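Local atomic coordinates of universal stress protein MJ0577 (Methanocaldococcus jannaschii, PDB entry 1MJH), a protein that binds ATP together with a manganese ion and forms a homodimer in the universal stress protein family. Residues P108-G120 and S141-P153. Residues are numbered along the deposited sequence; the frame is centred on the assembly and turned at random.
Sequences PHEEIVKIAEDEG and SVTENVIKKSNKP. With ATP (adenosine-5'-triphosphate), chain F.
The ring of H109 leans over N145 because chi1 of 76° puts CG between the backbone N and the carbonyl carbon. N145 swings CG to the side of its own backbone N, which lays its amide against that ring. The two planes are 17° apart and stacked, with N145 ND2 3.6 Å from H109 ND1. E110 CG lies over the opposite face, likewise toward the rim. N145 ND2 also makes a weak bond back to S141 O. H109 is a knob in a hole formed by V142, N145, V146 and K149. The extended chain of K149 reaches the far end of the ring obliquely, and its NZ comes 3.0 Å from H109 NE2.

Beneath this polar edge the contact is aliphatic. I112 CD1 meets V142 CG1 at 3.6 Å, and I112 CG2 meets V146 CG2 at 3.8 Å. V113 CG2 packs on V146 and S150. The helices 108-118 and 141-149 cross at -37°, with axes 8.9 Å apart. They are neighbours on one face of the parallel sheet in the nucleotide-binding alpha/beta fold of the universal stress protein (HUP) family; I112 touches L9 and V146 touches M126.

Beyond the end of helix 141-149, water bridges S150 and K152 to backbone carbonyls of helix 108-118. One water joins V113 O to S150 OG, which also accepts from K152 N in an ST turn. Another joins E117 O to K152 NZ, which bonds to V121 O as well. K152 CE rests 3.5 Å from A116 O.

At the other end the pair borders the ATP pocket. P108 CG lies 3.5 Å from N6 of the adenine. S141 N and OG both donate to ATP O1G, and V142 N donates to O1A. The N-terminus of helix 141-149 thus meets the phosphates, where its dipole probably helps to offset their charge, while I112 and V142 link the helix packing to the nucleotide.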
loop_
_atom_site.group_PDB
_atom_site.type_symbol
_atom_site.label_atom_id
_atom_site.label_comp_id
_atom_site.label_asym_id
_atom_site.label_seq_id
_atom_site.Cartn_x
_atom_site.Cartn_y
_atom_site.Cartn_z
ATOM N N PRO B 108 -15.092 -5.730 10.244
ATOM C CA PRO B 108 -14.527 -5.199 9.011
ATOM C C PRO B 108 -13.180 -5.765 8.636
ATOM O O PRO B 108 -13.002 -6.226 7.485
ATOM C CB PRO B 108 -14.440 -3.686 9.297
ATOM C CG PRO B 108 -15.733 -3.514 10.112
ATOM C CD PRO B 108 -15.696 -4.684 11.103
ATOM N N HIS B 109 -12.165 -5.769 9.515
ATOM C CA HIS B 109 -10.855 -6.217 9.032
ATOM C C HIS B 109 -10.844 -7.696 8.645
ATOM O O HIS B 109 -10.240 -8.070 7.648
ATOM C CB HIS B 109 -9.725 -5.913 10.025
ATOM C CG HIS B 109 -9.658 -6.816 11.235
ATOM N ND1 HIS B 109 -10.280 -6.503 12.423
ATOM C CD2 HIS B 109 -9.025 -7.998 11.429
ATOM C CE1 HIS B 109 -10.046 -7.459 13.329
ATOM N NE2 HIS B 109 -9.313 -8.347 12.737
ATOM N N GLU B 110 -11.645 -8.485 9.358
ATOM C CA GLU B 110 -11.715 -9.927 9.017
ATOM C C GLU B 110 -12.387 -10.191 7.705
ATOM O O GLU B 110 -11.920 -11.013 6.925
ATOM C CB GLU B 110 -12.427 -10.673 10.168
ATOM C CG GLU B 110 -11.667 -10.607 11.477
ATOM C CD GLU B 110 -12.132 -11.540 12.576
ATOM O OE1 GLU B 110 -13.231 -12.120 12.489
ATOM O OE2 GLU B 110 -11.405 -11.720 13.579
ATOM N N GLU B 111 -13.484 -9.458 7.393
ATOM C CA GLU B 111 -14.148 -9.655 6.130
ATOM C C GLU B 111 -13.334 -9.168 4.959
ATOM O O GLU B 111 -13.386 -9.744 3.857
ATOM C CB GLU B 111 -15.544 -8.967 6.118
ATOM C CG GLU B 111 -16.494 -9.580 7.148
ATOM C CD GLU B 111 -17.007 -10.925 6.647
ATOM O OE1 GLU B 111 -16.949 -11.253 5.457
ATOM O OE2 GLU B 111 -17.476 -11.643 7.555
ATOM N N ILE B 112 -12.581 -8.052 5.130
ATOM C CA ILE B 112 -11.750 -7.592 4.006
ATOM C C ILE B 112 -10.708 -8.631 3.651
ATOM O O ILE B 112 -10.488 -8.945 2.493
ATOM C CB ILE B 112 -11.110 -6.241 4.367
ATOM C CG1 ILE B 112 -12.228 -5.198 4.546
ATOM C CG2 ILE B 112 -10.080 -5.796 3.317
ATOM C CD1 ILE B 112 -11.711 -3.881 5.201
ATOM N N VAL B 113 -10.076 -9.196 4.723
ATOM C CA VAL B 113 -9.048 -10.214 4.465
ATOM C C VAL B 113 -9.654 -11.455 3.807
ATOM O O VAL B 113 -9.087 -11.984 2.858
ATOM C CB VAL B 113 -8.366 -10.580 5.791
ATOM C CG1 VAL B 113 -7.425 -11.781 5.638
ATOM C CG2 VAL B 113 -7.524 -9.367 6.268
ATOM N N LYS B 114 -10.799 -11.889 4.306
ATOM C CA LYS B 114 -11.440 -13.100 3.775
ATOM C C LYS B 114 -11.857 -12.946 2.322
ATOM O O LYS B 114 -11.655 -13.814 1.461
ATOM C CB LYS B 114 -12.620 -13.443 4.690
ATOM C CG LYS B 114 -13.613 -14.418 4.108
ATOM C CD LYS B 114 -14.703 -14.745 5.137
ATOM C CE LYS B 114 -15.964 -15.122 4.365
ATOM N NZ LYS B 114 -17.128 -15.365 5.262
ATOM N N ILE B 115 -12.498 -11.806 2.019
ATOM C CA ILE B 115 -13.008 -11.547 0.690
ATOM C C ILE B 115 -11.895 -11.259 -0.277
ATOM O O ILE B 115 -11.914 -11.710 -1.420
ATOM C CB ILE B 115 -14.090 -10.430 0.751
ATOM C CG1 ILE B 115 -15.361 -10.998 1.415
ATOM C CG2 ILE B 115 -14.372 -9.957 -0.675
ATOM C CD1 ILE B 115 -16.403 -9.931 1.724
ATOM N N ALA B 116 -10.755 -10.640 0.153
ATOM C CA ALA B 116 -9.662 -10.519 -0.777
ATOM C C ALA B 116 -9.123 -11.900 -1.239
ATOM O O ALA B 116 -8.851 -12.038 -2.435
ATOM C CB ALA B 116 -8.483 -9.819 -0.122
ATOM N N GLU B 117 -9.075 -12.800 -0.246
ATOM C CA GLU B 117 -8.641 -14.170 -0.607
ATOM C C GLU B 117 -9.696 -14.925 -1.429
ATOM O O GLU B 117 -9.345 -15.486 -2.503
ATOM C CB GLU B 117 -8.436 -14.846 0.775
ATOM C CG GLU B 117 -8.220 -16.370 0.714
ATOM C CD GLU B 117 -6.968 -16.799 0.001
ATOM O OE1 GLU B 117 -5.961 -16.054 -0.059
ATOM O OE2 GLU B 117 -6.911 -17.957 -0.527
ATOM N N ASP B 118 -10.973 -14.776 -1.066
ATOM C CA ASP B 118 -12.025 -15.578 -1.774
ATOM C C ASP B 118 -12.183 -15.142 -3.213
ATOM O O ASP B 118 -12.409 -15.956 -4.142
ATOM C CB ASP B 118 -13.309 -15.503 -0.956
ATOM C CG ASP B 118 -13.335 -16.294 0.330
ATOM O OD1 ASP B 118 -12.368 -17.004 0.674
ATOM O OD2 ASP B 118 -14.296 -16.306 1.129
ATOM N N GLU B 119 -12.126 -13.812 -3.458
ATOM C CA GLU B 119 -12.251 -13.268 -4.806
ATOM C C GLU B 119 -10.992 -13.321 -5.650
ATOM O O GLU B 119 -10.912 -12.958 -6.832
ATOM C CB GLU B 119 -12.851 -11.829 -4.723
ATOM C CG GLU B 119 -14.210 -11.801 -4.003
ATOM C CD GLU B 119 -15.376 -12.262 -4.883
ATOM O OE1 GLU B 119 -15.227 -12.401 -6.097
ATOM O OE2 GLU B 119 -16.462 -12.477 -4.338
ATOM N N GLY B 120 -9.825 -13.720 -5.125
ATOM C CA GLY B 120 -8.569 -13.769 -5.845
ATOM C C GLY B 120 -8.100 -12.419 -6.380
ATOM O O GLY B 120 -7.625 -12.287 -7.517
ATOM N N SER B 141 -7.106 1.173 12.557
ATOM C CA SER B 141 -7.012 -0.213 12.964
ATOM C C SER B 141 -7.486 -1.169 11.878
ATOM O O SER B 141 -6.889 -2.260 11.840
ATOM C CB SER B 141 -7.796 -0.494 14.268
ATOM O OG SER B 141 -9.177 -0.472 14.017
ATOM N N VAL B 142 -8.395 -0.743 10.955
ATOM C CA VAL B 142 -8.764 -1.748 9.935
ATOM C C VAL B 142 -7.612 -1.931 8.955
ATOM O O VAL B 142 -7.165 -3.019 8.636
ATOM C CB VAL B 142 -10.061 -1.312 9.220
ATOM C CG1 VAL B 142 -10.428 -2.323 8.124
ATOM C CG2 VAL B 142 -11.225 -1.138 10.191
ATOM N N THR B 143 -7.003 -0.778 8.541
ATOM C CA THR B 143 -5.860 -0.875 7.632
ATOM C C THR B 143 -4.669 -1.577 8.263
ATOM O O THR B 143 -4.062 -2.420 7.603
ATOM C CB THR B 143 -5.393 0.515 7.123
ATOM O OG1 THR B 143 -6.609 1.087 6.595
ATOM C CG2 THR B 143 -4.301 0.357 6.096
ATOM N N GLU B 144 -4.354 -1.246 9.524
ATOM C CA GLU B 144 -3.229 -1.957 10.150
ATOM C C GLU B 144 -3.491 -3.462 10.230
ATOM O O GLU B 144 -2.595 -4.215 9.891
ATOM C CB GLU B 144 -2.991 -1.387 11.558
ATOM C CG GLU B 144 -1.668 -2.020 12.086
ATOM C CD GLU B 144 -1.217 -1.395 13.377
ATOM O OE1 GLU B 144 -1.699 -0.315 13.776
ATOM O OE2 GLU B 144 -0.328 -1.997 14.046
ATOM N N ASN B 145 -4.704 -3.873 10.591
ATOM C CA ASN B 145 -4.971 -5.337 10.599
ATOM C C ASN B 145 -4.968 -5.958 9.222
ATOM O O ASN B 145 -4.534 -7.110 9.060
ATOM C CB ASN B 145 -6.364 -5.562 11.198
ATOM C CG ASN B 145 -6.409 -5.678 12.687
ATOM O OD1 ASN B 145 -5.748 -6.518 13.320
ATOM N ND2 ASN B 145 -7.236 -4.840 13.334
ATOM N N VAL B 146 -5.512 -5.269 8.192
ATOM C CA VAL B 146 -5.465 -5.874 6.856
ATOM C C VAL B 146 -4.046 -6.003 6.339
ATOM O O VAL B 146 -3.695 -7.035 5.726
ATOM C CB VAL B 146 -6.310 -5.024 5.866
ATOM C CG1 VAL B 146 -6.026 -5.457 4.425
ATOM C CG2 VAL B 146 -7.774 -5.153 6.320
ATOM N N ILE B 147 -3.169 -5.007 6.575
ATOM C CA ILE B 147 -1.803 -5.181 6.078
ATOM C C ILE B 147 -1.125 -6.372 6.777
ATOM O O ILE B 147 -0.356 -7.107 6.143
ATOM C CB ILE B 147 -0.994 -3.885 6.352
ATOM C CG1 ILE B 147 -1.505 -2.763 5.407
ATOM C CG2 ILE B 147 0.492 -4.121 6.183
ATOM C CD1 ILE B 147 -0.948 -1.434 5.956
ATOM N N LYS B 148 -1.290 -6.487 8.073
ATOM C CA LYS B 148 -0.636 -7.535 8.872
ATOM C C LYS B 148 -1.258 -8.910 8.618
ATOM O O LYS B 148 -0.533 -9.878 8.787
ATOM C CB LYS B 148 -0.775 -7.233 10.370
ATOM C CG LYS B 148 0.099 -6.010 10.726
ATOM C CD LYS B 148 0.114 -5.685 12.190
ATOM C CE LYS B 148 1.243 -4.687 12.502
ATOM N NZ LYS B 148 1.068 -4.341 13.972
ATOM N N LYS B 149 -2.537 -8.936 8.251
ATOM C CA LYS B 149 -3.125 -10.314 8.171
ATOM C C LYS B 149 -3.286 -10.773 6.758
ATOM O O LYS B 149 -3.465 -11.997 6.572
ATOM C CB LYS B 149 -4.429 -10.310 8.972
ATOM C CG LYS B 149 -4.255 -10.271 10.497
ATOM C CD LYS B 149 -5.577 -10.029 11.208
ATOM C CE LYS B 149 -5.411 -9.688 12.677
ATOM N NZ LYS B 149 -6.717 -9.758 13.390
ATOM N N SER B 150 -3.518 -9.935 5.757
ATOM C CA SER B 150 -3.621 -10.361 4.378
ATOM C C SER B 150 -2.286 -10.589 3.719
ATOM O O SER B 150 -1.309 -9.829 3.942
ATOM C CB SER B 150 -4.406 -9.289 3.592
ATOM O OG SER B 150 -4.559 -9.680 2.223
ATOM N N ASN B 151 -2.192 -11.530 2.765
ATOM C CA ASN B 151 -0.966 -11.650 1.982
ATOM C C ASN B 151 -1.049 -10.943 0.643
ATOM O O ASN B 151 -0.186 -10.968 -0.226
ATOM C CB ASN B 151 -0.644 -13.127 1.750
ATOM C CG ASN B 151 -1.701 -13.881 0.961
ATOM O OD1 ASN B 151 -2.599 -13.330 0.324
ATOM N ND2 ASN B 151 -1.596 -15.205 0.995
ATOM N N LYS B 152 -2.093 -10.065 0.492
ATOM C CA LYS B 152 -2.238 -9.342 -0.751
ATOM C C LYS B 152 -1.473 -8.016 -0.687
ATOM O O LYS B 152 -1.408 -7.497 0.438
ATOM C CB LYS B 152 -3.725 -8.959 -0.959
ATOM C CG LYS B 152 -4.641 -10.209 -1.167
ATOM C CD LYS B 152 -4.274 -11.047 -2.364
ATOM C CE LYS B 152 -5.310 -12.208 -2.472
ATOM N NZ LYS B 152 -4.888 -13.030 -3.666
ATOM N N PRO B 153 -1.074 -7.463 -1.808
ATOM C CA PRO B 153 -0.488 -6.114 -1.828
ATOM C C PRO B 153 -1.562 -5.118 -1.381
ATOM O O PRO B 153 -2.746 -5.288 -1.758
ATOM C CB PRO B 153 -0.111 -5.875 -3.296
ATOM C CG PRO B 153 -0.086 -7.255 -3.942
ATOM C CD PRO B 153 -1.087 -8.020 -3.156
HETATM P PG ATP F . -10.592 3.100 13.715
HETATM O O1G ATP F . -9.457 2.212 14.090
HETATM O O2G ATP F . -11.614 2.310 13.111
HETATM O O3G ATP F . -11.108 3.883 14.848
HETATM P PB ATP F . -10.362 4.876 11.368
HETATM O O1B ATP F . -9.828 6.244 11.339
HETATM O O2B ATP F . -11.822 4.887 11.229
HETATM O O3B ATP F . -9.890 4.147 12.682
HETATM P PA ATP F . -9.988 2.604 9.474
HETATM O O1A ATP F . -8.865 1.747 9.764
HETATM O O2A ATP F . -11.287 2.141 9.824
HETATM O O3A ATP F . -9.684 4.055 10.181
HETATM O "O5'" ATP F . -10.154 3.095 7.985
HETATM C "C5'" ATP F . -9.116 2.713 7.047
HETATM C "C4'" ATP F . -9.758 2.227 5.761
HETATM O "O4'" ATP F . -10.372 0.908 6.051
HETATM C "C3'" ATP F . -10.916 3.040 5.206
HETATM O "O3'" ATP F . -10.488 4.189 4.460
HETATM C "C2'" ATP F . -11.621 1.966 4.341
HETATM O "O2'" ATP F . -10.897 1.812 3.104
HETATM C "C1'" ATP F . -11.481 0.717 5.249
HETATM N N9 ATP F . -12.657 0.458 6.070
HETATM C C8 ATP F . -12.896 0.799 7.355
HETATM N N7 ATP F . -14.037 0.334 7.829
HETATM C C5 ATP F . -14.585 -0.285 6.809
HETATM C C6 ATP F . -15.791 -0.961 6.714
HETATM N N6 ATP F . -16.621 -1.032 7.755
HETATM N N1 ATP F . -16.081 -1.508 5.537
HETATM C C2 ATP F . -15.211 -1.445 4.477
HETATM N N3 ATP F . -14.019 -0.821 4.476
HETATM C C4 ATP F . -13.820 -0.251 5.687
HETATM O O HOH W 1 -6.373 -11.637 2.086
HETATM O O HOH W 2 -6.668 -15.378 -3.539
HETATM O O HOH W 3 -5.045 -13.615 0.687
HETATM O O HOH W 4 -3.746 -17.246 0.136
#